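Local coordinates for aldo-keto reductase family 1 member C1 (Caenorhabditis elegans, PDB 1QWK), which probably reduces aldehydes and ketones with NADPH, as an aldose reductase-like member of the aldo-keto reductase family, at residues 21-26 with 50-55; 43-48 with 77-82; 108-113 with 147-152; 174-179 with 196-201; 202-207 with 248-253. All coordinates share one frame; numbering follows the deposited sequence.

Contact 1 (21-26 with 50-55)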
# COMPACT_ATOMS: atom_id res chain seq x y z
N LEU A 21 7.89 -0.52 2.88
CA LEU A 21 7.48 -1.34 4.01
C LEU A 21 6.03 -1.01 4.34
O LEU A 21 5.69 0.15 4.62
CB LEU A 21 8.36 -1.06 5.22
CG LEU A 21 8.04 -1.85 6.50
CD1 LEU A 21 8.36 -3.33 6.28
CD2 LEU A 21 8.85 -1.29 7.66
N GLY A 22 5.17 -2.02 4.27
CA GLY A 22 3.77 -1.82 4.61
C GLY A 22 3.66 -2.07 6.10
O GLY A 22 4.07 -3.13 6.57
N THR A 23 3.12 -1.11 6.84
CA THR A 23 3.02 -1.26 8.29
C THR A 23 1.63 -1.57 8.86
O THR A 23 1.46 -1.58 10.07
CB THR A 23 3.54 0.01 9.01
OG1 THR A 23 2.68 1.12 8.72
CG2 THR A 23 4.96 0.34 8.56
N TRP A 24 0.65 -1.87 8.01
CA TRP A 24 -0.69 -2.15 8.51
C TRP A 24 -0.80 -3.34 9.47
O TRP A 24 -1.80 -3.49 10.17
CB TRP A 24 -1.68 -2.32 7.35
CG TRP A 24 -1.46 -3.54 6.50
CD1 TRP A 24 -0.48 -3.73 5.57
CD2 TRP A 24 -2.27 -4.72 6.48
NE1 TRP A 24 -0.63 -4.97 4.98
CE2 TRP A 24 -1.72 -5.59 5.52
CE3 TRP A 24 -3.41 -5.13 7.19
CZ2 TRP A 24 -2.27 -6.85 5.25
CZ3 TRP A 24 -3.95 -6.38 6.92
CH2 TRP A 24 -3.38 -7.22 5.95
N GLN A 25 0.23 -4.18 9.50
CA GLN A 25 0.25 -5.35 10.37
C GLN A 25 1.35 -5.24 11.43
O GLN A 25 1.89 -6.25 11.87
CB GLN A 25 0.50 -6.62 9.55
CG GLN A 25 -0.75 -7.22 8.92
CD GLN A 25 -1.67 -7.84 9.96
OE1 GLN A 25 -1.23 -8.64 10.78
NE2 GLN A 25 -2.94 -7.47 9.92
N SER A 26 1.67 -4.02 11.83
CA SER A 26 2.71 -3.80 12.82
C SER A 26 2.28 -2.93 13.99
O SER A 26 1.72 -1.85 13.80
CB SER A 26 3.94 -3.16 12.16
OG SER A 26 4.42 -3.96 11.10
N SER A 50 -3.12 6.91 9.62
CA SER A 50 -3.52 7.39 10.94
C SER A 50 -4.27 6.30 11.71
O SER A 50 -4.09 6.17 12.93
CB SER A 50 -4.41 8.64 10.81
OG SER A 50 -5.65 8.34 10.20
N VAL A 51 -5.07 5.50 11.02
CA VAL A 51 -5.84 4.45 11.68
C VAL A 51 -5.02 3.31 12.28
O VAL A 51 -5.50 2.59 13.16
CB VAL A 51 -6.91 3.87 10.72
CG1 VAL A 51 -6.27 2.92 9.73
CG2 VAL A 51 -8.01 3.18 11.53
N TYR A 52 -3.78 3.13 11.82
CA TYR A 52 -2.94 2.05 12.35
C TYR A 52 -2.46 2.35 13.76
O TYR A 52 -2.04 1.45 14.49
CB TYR A 52 -1.69 1.83 11.48
CG TYR A 52 -1.94 1.50 10.03
CD1 TYR A 52 -3.15 0.96 9.60
CD2 TYR A 52 -0.95 1.72 9.08
CE1 TYR A 52 -3.38 0.67 8.26
CE2 TYR A 52 -1.16 1.43 7.73
CZ TYR A 52 -2.37 0.91 7.33
OH TYR A 52 -2.58 0.67 5.99
N GLN A 53 -2.51 3.63 14.14
CA GLN A 53 -2.07 4.06 15.46
C GLN A 53 -0.59 3.75 15.69
O GLN A 53 -0.17 3.49 16.82
CB GLN A 53 -2.90 3.38 16.56
CG GLN A 53 -4.42 3.43 16.35
CD GLN A 53 -4.95 4.82 16.07
OE1 GLN A 53 -4.36 5.82 16.48
NE2 GLN A 53 -6.07 4.89 15.36
N ASN A 54 0.20 3.75 14.62
CA ASN A 54 1.63 3.47 14.76
C ASN A 54 2.51 4.59 14.20
O ASN A 54 3.72 4.43 14.09
CB ASN A 54 2.00 2.15 14.08
CG ASN A 54 1.76 2.16 12.58
OD1 ASN A 54 1.59 3.21 11.99
ND2 ASN A 54 1.76 0.98 11.97
N GLU A 55 1.90 5.73 13.86
CA GLU A 55 2.66 6.85 13.31
C GLU A 55 3.67 7.40 14.32
O GLU A 55 4.78 7.78 13.94
CB GLU A 55 1.72 7.97 12.87
CG GLU A 55 0.81 7.60 11.69
CD GLU A 55 -0.18 8.70 11.35
OE1 GLU A 55 -0.89 9.17 12.27
OE2 GLU A 55 -0.26 9.10 10.17
O HOH W 1 0.03 -0.10 15.57
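Tyr52 turns one face of its ring to the backbone of Trp24 in a CH-pi contact, with Trp24 CA 3.7 Å from the ring centroid and 11° off its normal. Beside it, Trp24 CB touches Tyr52 CZ at 3.3 Å. From there the indole leads away, its ring meeting that of Phe299. Polar contacts gather on the amide of Asn54, whose CG lies between the backbone N and the carbonyl carbon (chi1 63°), turning the amide toward residues 23-26. Its ND2 gives a weak hydrogen bond to Thr23 OG1 (3.4 Å, bent) and a second, also weak but nearly straight, to Ser26 O. Both partners of the first bond are held more firmly by others: Asn54 OD1 bonds Thr48 OG1, and Thr23 OG1 bonds Asp47 O. A water donates to Ser26 O at 3.0 Å and to Tyr52 O at 2.8 Å, tying the type I turn of residues 23-26 to the short 3-10 segment. An alanine in place of Tyr52 would probably leave Trp24 CA without the ring face beside it and the amine of Lys81 without its phenol partner. With Tyr52 as the predicted proton donor, next to Lys81 and His114, these loops on the C-terminal side of the strands form part of the typical aldo-keto reductase active site in a TIM barrel.

Contact 2 (43-48 with 77-82); sequences YRLIDT and FITTKA
A beta-alpha-beta unit of the TIM barrel brings strand 45-47 alongside strand 77-82, in parallel, after the chain has passed through helix 55-68. The backbone ladder runs from Phe77 N to Arg44 O (2.8 Å), then through Ile46 N to Phe77 O and Thr79 N to Ile46 O, and ends with Thr48 N to Thr79 O. Side chains sort by face. Ile46 and Ile78 lie side by side facing helix 55-68, CB of Ile46 meeting CD1 of Ile78 at 3.9 Å. Leu45 and Phe77 likewise run together on the opposite face, where strand 15-17 covers them; Leu45 CD1 reaches Phe77 CD2 at 3.4 Å. Farther along that face, Asp47 OD1 rests on Thr79 CG2 at 3.3 Å, and a water bridges OD1 to Thr79 OG1. Lys81, extended until a bend at its last torsion (chi4 69°), carries NZ to a salt bridge with Asp47 OD2 (2.6 Å), met on the syn side. The same NZ bonds Thr48 O at 2.9 Å from above the carbonyl plane. With its amine thus fixed beside Tyr52 OH, to which it makes a weak hydrogen bond, Lys81 is well placed for its predicted part in lowering the tyrosine's pKa.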
# COMPACT_ATOMS: atom_id res chain seq x y z
N TYR A 43 15.30 -0.44 1.93
CA TYR A 43 13.97 0.14 1.72
C TYR A 43 14.04 1.64 1.91
O TYR A 43 14.66 2.12 2.86
CB TYR A 43 12.98 -0.42 2.74
CG TYR A 43 12.53 -1.84 2.51
CD1 TYR A 43 11.25 -2.11 2.04
CD2 TYR A 43 13.35 -2.91 2.85
CE1 TYR A 43 10.79 -3.42 1.92
CE2 TYR A 43 12.89 -4.22 2.74
CZ TYR A 43 11.61 -4.47 2.28
OH TYR A 43 11.14 -5.76 2.21
N ARG A 44 13.37 2.39 1.04
CA ARG A 44 13.37 3.84 1.16
C ARG A 44 11.97 4.42 1.21
O ARG A 44 11.79 5.63 1.12
CB ARG A 44 14.19 4.45 0.01
CG ARG A 44 15.68 4.17 0.14
CD ARG A 44 16.27 4.93 1.33
NE ARG A 44 17.70 4.66 1.52
CZ ARG A 44 18.19 3.63 2.20
NH1 ARG A 44 17.38 2.75 2.77
NH2 ARG A 44 19.51 3.49 2.32
N LEU A 45 10.97 3.56 1.35
CA LEU A 45 9.59 4.02 1.47
C LEU A 45 8.92 3.31 2.65
O LEU A 45 9.06 2.09 2.81
CB LEU A 45 8.79 3.77 0.18
CG LEU A 45 7.34 4.27 0.17
CD1 LEU A 45 6.89 4.60 -1.25
CD2 LEU A 45 6.43 3.20 0.78
N ILE A 46 8.22 4.08 3.47
CA ILE A 46 7.49 3.56 4.62
C ILE A 46 6.04 3.98 4.44
O ILE A 46 5.74 5.17 4.26
CB ILE A 46 8.00 4.15 5.96
CG1 ILE A 46 9.50 3.86 6.14
CG2 ILE A 46 7.20 3.57 7.13
CD1 ILE A 46 9.87 2.39 6.01
N ASP A 47 5.13 3.01 4.47
CA ASP A 47 3.71 3.27 4.29
C ASP A 47 2.95 3.08 5.59
O ASP A 47 3.01 2.01 6.20
CB ASP A 47 3.13 2.32 3.24
CG ASP A 47 1.69 2.62 2.91
OD1 ASP A 47 1.43 3.43 1.99
OD2 ASP A 47 0.80 2.06 3.59
N THR A 48 2.24 4.12 6.02
CA THR A 48 1.48 4.05 7.26
C THR A 48 0.10 4.66 7.06
O THR A 48 -0.30 4.98 5.93
CB THR A 48 2.24 4.78 8.40
OG1 THR A 48 1.56 4.55 9.64
CG2 THR A 48 2.32 6.27 8.13
N PHE A 77 10.92 8.22 1.70
CA PHE A 77 9.62 8.55 1.15
C PHE A 77 8.60 8.05 2.17
O PHE A 77 8.50 6.84 2.41
CB PHE A 77 9.41 7.84 -0.20
CG PHE A 77 8.22 8.34 -0.98
CD1 PHE A 77 8.40 9.20 -2.06
CD2 PHE A 77 6.93 7.96 -0.62
CE1 PHE A 77 7.30 9.68 -2.79
CE2 PHE A 77 5.82 8.43 -1.33
CZ PHE A 77 6.01 9.29 -2.42
N ILE A 78 7.87 8.97 2.78
CA ILE A 78 6.87 8.62 3.79
C ILE A 78 5.45 8.83 3.27
O ILE A 78 5.10 9.92 2.82
CB ILE A 78 7.05 9.47 5.07
CG1 ILE A 78 8.48 9.34 5.60
CG2 ILE A 78 6.02 9.06 6.12
CD1 ILE A 78 8.92 7.92 5.89
N THR A 79 4.64 7.77 3.34
CA THR A 79 3.25 7.81 2.90
C THR A 79 2.32 7.60 4.08
O THR A 79 2.56 6.71 4.89
CB THR A 79 2.92 6.66 1.91
OG1 THR A 79 3.71 6.79 0.73
CG2 THR A 79 1.43 6.67 1.54
N THR A 80 1.29 8.42 4.21
CA THR A 80 0.32 8.18 5.26
C THR A 80 -1.06 8.40 4.67
O THR A 80 -1.19 8.91 3.55
CB THR A 80 0.54 9.04 6.54
OG1 THR A 80 -0.24 8.47 7.60
CG2 THR A 80 0.10 10.47 6.32
N LYS A 81 -2.09 8.00 5.40
CA LYS A 81 -3.45 8.10 4.89
C LYS A 81 -4.46 8.64 5.89
O LYS A 81 -4.39 8.34 7.09
CB LYS A 81 -3.91 6.71 4.43
CG LYS A 81 -2.84 5.89 3.72
CD LYS A 81 -3.41 4.56 3.25
CE LYS A 81 -2.30 3.58 2.89
NZ LYS A 81 -1.54 3.16 4.12
N ALA A 82 -5.42 9.41 5.39
CA ALA A 82 -6.47 9.97 6.23
C ALA A 82 -7.58 8.94 6.39
O ALA A 82 -7.99 8.31 5.42
CB ALA A 82 -7.03 11.24 5.58
O HOH W 2 2.91 4.44 -0.40

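Contact 3 (108-113 with 147-152); sequences VDLYLA and AKAVGV
Leu112 lays its CD2 methyl on Gly151, 3.4 Å from the glycine CA, where two neighbouring parallel strands of the TIM barrel, 110-113 and 150-152, run at 31° to each other. Gly151 has no side chain, and that is what accommodates the bump: a beta carbon at this position would lie only 2.8 Å from Leu112 CD2. The torsion of Leu112, with CG anti to the carbonyl carbon (chi1 -47°), swings the branch across to the glycine. Leu110, on the same face, sends CD1 over the next strand to touch Ala149 CB at 3.8 Å. This face looks into the barrel, where Leu112 comes close to Lys81 and Leu110 meets Phe77. Outward, the relief is reversed. The small methyl of Ala147 is the bump, seated between Val108 CG2 at 4.0 Å and Tyr111 CB at 3.8 Å. Tyr111 turns its ring away from the partner strand, to meet the ring of Phe138 in helix 131-143, and the side chain of Val150 packs on Trp135 and Tyr142 of that same helix. Near the start of the pairing, Lys148 CB sits against Asp109 O at 3.4 Å before its chain bends away, its amine making a cation-pi contact with the ring of Tyr107. The ladder is regular at its later end, with Tyr111 N to Ala149 O, Gly151 N to Tyr111 O and Ala113 N to Gly151 O all at 3.0 Å. It skips the pair Asp109 O and Ala149 N, which are close but poorly angled. Before that break, Lys148 N meets Val108 O at 2.9 Å, in the plane of the carbonyl.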
# COMPACT_ATOMS: atom_id res chain seq x y z
N VAL A 108 4.76 15.17 4.40
CA VAL A 108 4.81 13.77 4.01
C VAL A 108 4.99 13.77 2.50
O VAL A 108 4.60 14.72 1.82
CB VAL A 108 3.53 12.97 4.39
CG1 VAL A 108 3.45 12.80 5.90
CG2 VAL A 108 2.29 13.67 3.86
N ASP A 109 5.57 12.71 1.97
CA ASP A 109 5.80 12.63 0.54
C ASP A 109 4.52 12.31 -0.22
O ASP A 109 4.32 12.81 -1.33
CB ASP A 109 6.90 11.60 0.28
CG ASP A 109 8.22 12.01 0.93
OD1 ASP A 109 9.00 12.76 0.30
OD2 ASP A 109 8.47 11.60 2.08
N LEU A 110 3.65 11.52 0.39
CA LEU A 110 2.38 11.16 -0.24
C LEU A 110 1.29 11.05 0.81
O LEU A 110 1.49 10.43 1.86
CB LEU A 110 2.54 9.82 -0.99
CG LEU A 110 1.28 9.22 -1.66
CD1 LEU A 110 0.74 10.16 -2.71
CD2 LEU A 110 1.63 7.87 -2.28
N TYR A 111 0.14 11.67 0.55
CA TYR A 111 -0.99 11.63 1.47
C TYR A 111 -2.20 11.11 0.72
O TYR A 111 -2.60 11.68 -0.30
CB TYR A 111 -1.28 13.03 2.01
CG TYR A 111 -2.25 13.05 3.17
CD1 TYR A 111 -2.08 12.20 4.26
CD2 TYR A 111 -3.30 13.97 3.21
CE1 TYR A 111 -2.92 12.26 5.37
CE2 TYR A 111 -4.15 14.03 4.31
CZ TYR A 111 -3.95 13.18 5.38
OH TYR A 111 -4.77 13.28 6.48
N LEU A 112 -2.79 10.02 1.22
CA LEU A 112 -3.93 9.38 0.56
C LEU A 112 -5.22 9.36 1.34
O LEU A 112 -5.21 9.36 2.57
CB LEU A 112 -3.58 7.92 0.25
CG LEU A 112 -2.23 7.57 -0.40
CD1 LEU A 112 -2.09 6.06 -0.47
CD2 LEU A 112 -2.15 8.20 -1.77
N ALA A 113 -6.34 9.34 0.63
CA ALA A 113 -7.63 9.19 1.29
C ALA A 113 -7.64 7.66 1.44
O ALA A 113 -7.59 6.94 0.45
CB ALA A 113 -8.76 9.65 0.35
N ALA A 147 1.96 18.02 1.76
CA ALA A 147 2.16 16.72 1.13
C ALA A 147 2.78 16.96 -0.25
O ALA A 147 2.29 17.79 -1.01
CB ALA A 147 0.83 15.98 1.00
N LYS A 148 3.84 16.23 -0.57
CA LYS A 148 4.52 16.39 -1.86
C LYS A 148 3.75 15.75 -3.02
O LYS A 148 4.08 15.97 -4.18
CB LYS A 148 5.93 15.80 -1.81
CG LYS A 148 6.84 16.45 -0.77
CD LYS A 148 7.09 17.91 -1.07
CE LYS A 148 8.13 18.50 -0.13
NZ LYS A 148 8.41 19.94 -0.42
N ALA A 149 2.74 14.96 -2.68
CA ALA A 149 1.91 14.28 -3.66
C ALA A 149 0.65 13.81 -2.94
O ALA A 149 0.67 13.60 -1.72
CB ALA A 149 2.65 13.07 -4.26
N VAL A 150 -0.45 13.65 -3.67
CA VAL A 150 -1.70 13.21 -3.07
C VAL A 150 -2.35 12.12 -3.90
O VAL A 150 -2.12 12.01 -5.10
CB VAL A 150 -2.70 14.39 -2.90
CG1 VAL A 150 -2.26 15.28 -1.73
CG2 VAL A 150 -2.78 15.21 -4.18
N GLY A 151 -3.16 11.30 -3.24
CA GLY A 151 -3.81 10.21 -3.94
C GLY A 151 -4.94 9.58 -3.16
O GLY A 151 -5.40 10.11 -2.16
N VAL A 152 -5.37 8.41 -3.63
CA VAL A 152 -6.49 7.71 -3.03
C VAL A 152 -6.22 6.22 -2.84
O VAL A 152 -5.30 5.65 -3.43
CB VAL A 152 -7.73 7.88 -3.91
CG1 VAL A 152 -8.00 9.37 -4.15
CG2 VAL A 152 -7.52 7.16 -5.24

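Contact 4 (174-179 with 196-201); sequences SQVELH and ISVTSY
Tyr201 lies flat against the peptide joining Val176 to Glu177, and its side chain can be followed outward atom by atom. CB stands beside the amide end of Gln175. CG is set between the backbone N and the carbonyl carbon (chi1 67°), which folds the ring back across the neighbouring strand and puts CG 3.9 Å from Val176 O. Along one side of the ring, CD2 lies 3.5 Å from Val176 C, and the next carbon, CE2, meets Glu177 N at 3.5 Å; both backbone atoms sit over the same ring face, displaced toward its rim. On the ring's other side CE1 touches Glu177 CB at 3.7 Å. The tip, OH, still near Glu177, hydrogen-bonds Asn154 ND2 and Gln301 NE2. Strands 173-177 and 197-201 are linked through helix 185-193 as a beta-alpha-beta unit of the TIM barrel, and in aldo-keto reductases the tyrosine that ends the second of them commonly stacks on the nicotinamide; the position of Tyr201 is consistent with that role. A serine here would probably leave the 176-177 peptide without its ring cover and Asn154 and Gln301 without their phenol. Beneath the ring the strands stay paired, with Tyr201 N bonded to Val176 O at 3.0 Å and Leu178 N to Tyr201 O at 3.2 Å. Facing the helix, Leu178 CB packs on Ser200 CB at 3.6 Å. Ser200 OG, also bonded to Thr203 OG1, donates to Leu178 O at 2.6 Å, so a side chain takes over where the backbone ladder stops.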
# COMPACT_ATOMS: atom_id res chain seq x y z
N SER A 174 -2.80 5.66 -6.69
CA SER A 174 -3.96 4.88 -6.28
C SER A 174 -3.40 3.61 -5.64
O SER A 174 -2.66 2.86 -6.28
CB SER A 174 -4.83 4.50 -7.49
OG SER A 174 -5.78 3.51 -7.12
N GLN A 175 -3.75 3.38 -4.38
CA GLN A 175 -3.29 2.21 -3.66
C GLN A 175 -4.45 1.25 -3.49
O GLN A 175 -5.46 1.59 -2.87
CB GLN A 175 -2.73 2.59 -2.29
CG GLN A 175 -2.13 1.41 -1.54
CD GLN A 175 -1.48 1.79 -0.22
OE1 GLN A 175 -0.65 2.70 -0.15
NE2 GLN A 175 -1.86 1.08 0.84
N VAL A 176 -4.32 0.06 -4.06
CA VAL A 176 -5.38 -0.94 -3.98
C VAL A 176 -4.85 -2.35 -3.77
O VAL A 176 -3.65 -2.60 -3.90
CB VAL A 176 -6.22 -0.95 -5.28
CG1 VAL A 176 -6.89 0.40 -5.50
CG2 VAL A 176 -5.33 -1.31 -6.47
N GLU A 177 -5.75 -3.26 -3.44
CA GLU A 177 -5.40 -4.66 -3.27
C GLU A 177 -5.02 -5.14 -4.66
O GLU A 177 -5.78 -4.97 -5.61
CB GLU A 177 -6.60 -5.46 -2.77
CG GLU A 177 -6.30 -6.94 -2.60
CD GLU A 177 -7.53 -7.77 -2.29
OE1 GLU A 177 -8.55 -7.19 -1.85
OE2 GLU A 177 -7.47 -9.01 -2.46
N LEU A 178 -3.84 -5.75 -4.79
CA LEU A 178 -3.41 -6.25 -6.09
C LEU A 178 -2.38 -7.34 -5.91
O LEU A 178 -1.33 -7.14 -5.30
CB LEU A 178 -2.83 -5.11 -6.95
CG LEU A 178 -2.59 -5.42 -8.44
CD1 LEU A 178 -2.54 -4.11 -9.22
CD2 LEU A 178 -1.30 -6.22 -8.63
N HIS A 179 -2.70 -8.52 -6.43
CA HIS A 179 -1.81 -9.67 -6.37
C HIS A 179 -2.21 -10.62 -7.48
O HIS A 179 -3.21 -10.38 -8.16
CB HIS A 179 -1.86 -10.35 -4.99
CG HIS A 179 -3.24 -10.63 -4.49
ND1 HIS A 179 -4.05 -9.64 -3.96
CD2 HIS A 179 -3.95 -11.78 -4.39
CE1 HIS A 179 -5.19 -10.17 -3.56
NE2 HIS A 179 -5.16 -11.47 -3.81
N ILE A 196 -1.69 7.80 -13.58
CA ILE A 196 -1.82 7.65 -12.13
C ILE A 196 -0.97 6.43 -11.74
O ILE A 196 -1.16 5.35 -12.29
CB ILE A 196 -3.29 7.38 -11.72
CG1 ILE A 196 -4.17 8.55 -12.17
CG2 ILE A 196 -3.38 7.18 -10.21
CD1 ILE A 196 -5.66 8.33 -11.90
N SER A 197 -0.05 6.61 -10.80
CA SER A 197 0.78 5.49 -10.38
C SER A 197 -0.10 4.55 -9.55
O SER A 197 -1.08 4.98 -8.93
CB SER A 197 1.98 5.97 -9.55
OG SER A 197 1.59 6.53 -8.31
N VAL A 198 0.23 3.27 -9.57
CA VAL A 198 -0.52 2.27 -8.82
C VAL A 198 0.36 1.58 -7.79
O VAL A 198 1.48 1.15 -8.11
CB VAL A 198 -1.11 1.18 -9.76
CG1 VAL A 198 -1.90 0.15 -8.93
CG2 VAL A 198 -2.01 1.82 -10.81
N THR A 199 -0.13 1.49 -6.57
CA THR A 199 0.58 0.81 -5.50
C THR A 199 -0.27 -0.37 -5.07
O THR A 199 -1.47 -0.23 -4.79
CB THR A 199 0.82 1.71 -4.27
OG1 THR A 199 1.75 2.74 -4.60
CG2 THR A 199 1.37 0.89 -3.11
N SER A 200 0.35 -1.54 -5.03
CA SER A 200 -0.32 -2.76 -4.64
C SER A 200 -0.11 -3.08 -3.17
O SER A 200 1.02 -3.02 -2.68
CB SER A 200 0.24 -3.93 -5.45
OG SER A 200 0.22 -5.14 -4.70
N TYR A 201 -1.19 -3.39 -2.46
CA TYR A 201 -1.03 -3.84 -1.08
C TYR A 201 -1.50 -5.29 -1.10
O TYR A 201 -2.15 -5.70 -2.07
CB TYR A 201 -1.80 -2.97 -0.06
CG TYR A 201 -3.32 -2.98 -0.07
CD1 TYR A 201 -4.05 -4.09 0.36
CD2 TYR A 201 -4.02 -1.82 -0.39
CE1 TYR A 201 -5.45 -4.04 0.47
CE2 TYR A 201 -5.40 -1.75 -0.28
CZ TYR A 201 -6.11 -2.86 0.15
OH TYR A 201 -7.48 -2.77 0.27

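Contact 5 (202-207 with 248-253)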
# COMPACT_ATOMS: atom_id res chain seq x y z
N ALA A 202 -1.14 -6.06 -0.08
CA ALA A 202 -1.48 -7.49 -0.02
C ALA A 202 -0.89 -8.19 -1.24
O ALA A 202 -1.47 -9.11 -1.80
CB ALA A 202 -3.00 -7.68 0.02
N THR A 203 0.30 -7.74 -1.63
CA THR A 203 0.99 -8.27 -2.80
C THR A 203 1.28 -9.76 -2.73
O THR A 203 1.34 -10.44 -3.76
CB THR A 203 2.31 -7.50 -3.02
OG1 THR A 203 2.10 -6.11 -2.74
CG2 THR A 203 2.78 -7.65 -4.46
N LEU A 204 1.48 -10.28 -1.52
CA LEU A 204 1.78 -11.70 -1.34
C LEU A 204 0.55 -12.59 -1.25
O LEU A 204 0.66 -13.79 -1.02
CB LEU A 204 2.65 -11.90 -0.10
CG LEU A 204 4.02 -11.22 -0.19
CD1 LEU A 204 4.78 -11.46 1.11
CD2 LEU A 204 4.80 -11.78 -1.38
N GLY A 205 -0.63 -11.99 -1.44
CA GLY A 205 -1.87 -12.76 -1.41
C GLY A 205 -2.31 -13.33 -0.07
O GLY A 205 -1.97 -12.81 0.99
N SER A 206 -3.09 -14.40 -0.14
CA SER A 206 -3.60 -15.05 1.06
C SER A 206 -2.58 -16.00 1.70
O SER A 206 -1.59 -16.36 1.07
CB SER A 206 -4.89 -15.82 0.71
OG SER A 206 -4.68 -16.71 -0.36
N PRO A 207 -2.82 -16.40 2.96
CA PRO A 207 -1.92 -17.30 3.68
C PRO A 207 -1.56 -18.53 2.85
O PRO A 207 -2.43 -19.28 2.43
CB PRO A 207 -2.71 -17.65 4.93
CG PRO A 207 -3.44 -16.36 5.20
CD PRO A 207 -3.94 -15.98 3.82
N VAL A 248 8.76 -14.09 -6.40
CA VAL A 248 8.14 -14.15 -7.72
C VAL A 248 6.84 -13.34 -7.72
O VAL A 248 6.56 -12.61 -8.68
CB VAL A 248 7.85 -15.62 -8.13
CG1 VAL A 248 7.02 -15.66 -9.41
CG2 VAL A 248 9.17 -16.36 -8.35
N LEU A 249 6.04 -13.45 -6.66
CA LEU A 249 4.79 -12.69 -6.58
C LEU A 249 5.05 -11.18 -6.54
O LEU A 249 4.30 -10.40 -7.12
CB LEU A 249 3.99 -13.10 -5.34
CG LEU A 249 3.38 -14.51 -5.38
CD1 LEU A 249 2.63 -14.76 -4.08
CD2 LEU A 249 2.43 -14.63 -6.57
N LEU A 250 6.11 -10.78 -5.84
CA LEU A 250 6.45 -9.37 -5.76
C LEU A 250 6.94 -8.87 -7.12
O LEU A 250 6.55 -7.79 -7.56
CB LEU A 250 7.53 -9.14 -4.70
CG LEU A 250 7.12 -9.51 -3.27
CD1 LEU A 250 8.27 -9.26 -2.31
CD2 LEU A 250 5.89 -8.69 -2.86
N ARG A 251 7.77 -9.66 -7.79
CA ARG A 251 8.29 -9.27 -9.10
C ARG A 251 7.14 -9.20 -10.10
O ARG A 251 7.15 -8.37 -11.01
CB ARG A 251 9.36 -10.27 -9.59
CG ARG A 251 10.13 -9.78 -10.80
CD ARG A 251 11.04 -8.60 -10.44
NE ARG A 251 11.10 -7.62 -11.53
CZ ARG A 251 11.84 -6.52 -11.52
NH1 ARG A 251 12.61 -6.24 -10.48
NH2 ARG A 251 11.80 -5.68 -12.55
N TYR A 252 6.15 -10.07 -9.93
CA TYR A 252 4.99 -10.08 -10.81
C TYR A 252 4.34 -8.70 -10.77
O TYR A 252 4.09 -8.08 -11.81
CB TYR A 252 3.99 -11.13 -10.34
CG TYR A 252 2.61 -10.95 -10.95
CD1 TYR A 252 2.35 -11.33 -12.26
CD2 TYR A 252 1.58 -10.36 -10.21
CE1 TYR A 252 1.09 -11.13 -12.83
CE2 TYR A 252 0.32 -10.15 -10.76
CZ TYR A 252 0.08 -10.54 -12.07
OH TYR A 252 -1.16 -10.32 -12.63
N ALA A 253 4.05 -8.21 -9.56
CA ALA A 253 3.42 -6.91 -9.41
C ALA A 253 4.30 -5.79 -9.95
O ALA A 253 3.81 -4.85 -10.59
CB ALA A 253 3.09 -6.66 -7.94
O HOH W 3 1.29 -10.80 -6.60
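Apolar packing, helped by one bridging water and no direct hydrogen bond, joins the loop after strand 197-201 to helix 245-255 at the outside of the barrel. Leu250 is the centre of it. Its CD2 methyl touches Thr203 CG2 at 3.6 Å and Leu204 CD2 at 3.6 Å, so two consecutive loop residues share a single branch of the leucine. Thr203 places CG2 anti to the backbone N, which aims the methyl at the helix, and Thr203 CG2 also reaches Ala253 CB at 3.6 Å. The hydroxyl of Thr203 does other work, in a hydrogen bond with Ser200 OG at the strand end. Leu204 approaches obliquely, its CD2 also lying 3.8 Å from Leu250 CG. One turn of helix thus presents Leu249, Leu250 and Ala253 to the loop. In the TIM barrel this helix leads into strand 259-261, and Thr203, Leu250 and Ala253 all pack on Ile260 of that strand, so the loop and the helix meet over the last strand of the sheet. Leu249 covers the other flank, its CD1 resting 3.8 Å from Leu204 O, with Val234 of helix 232-241 as a further neighbour. The loop is itself folded as a type I turn closed by Gly205 N to Ala202 O at 3.0 Å, and Gly205, its last residue, has a positive phi (69°). Between the backbones, a water donates one proton to Thr203 O at 2.9 Å and the other to Leu249 O at 3.1 Å, a helix carbonyl that also accepts from Ala253 N.

Four of the five contacts reach one parallel barrel sheet, met in chain order. Contacts 1 and 2 interlock, their centres 9 Å apart, with Glu55 OE2 to Thr80 OG1 at 2.6 Å. Contact 3 continues the sheet through Ala82 N to Leu112 O at 2.8 Å, and contact 4 joins it through Val152 O to Gln175 N at 2.9 Å. The predicted catalytic group is thus shared: contact 1 supplies Tyr52, contact 2 Lys81 and its partner Asp47, while Leu112 of contact 3 and Gln175 of contact 4 border the lysine from within the barrel. Contact 5 touches contact 4 around His179 but lies away from these sites, its centre about 24 Å from that of contact 3.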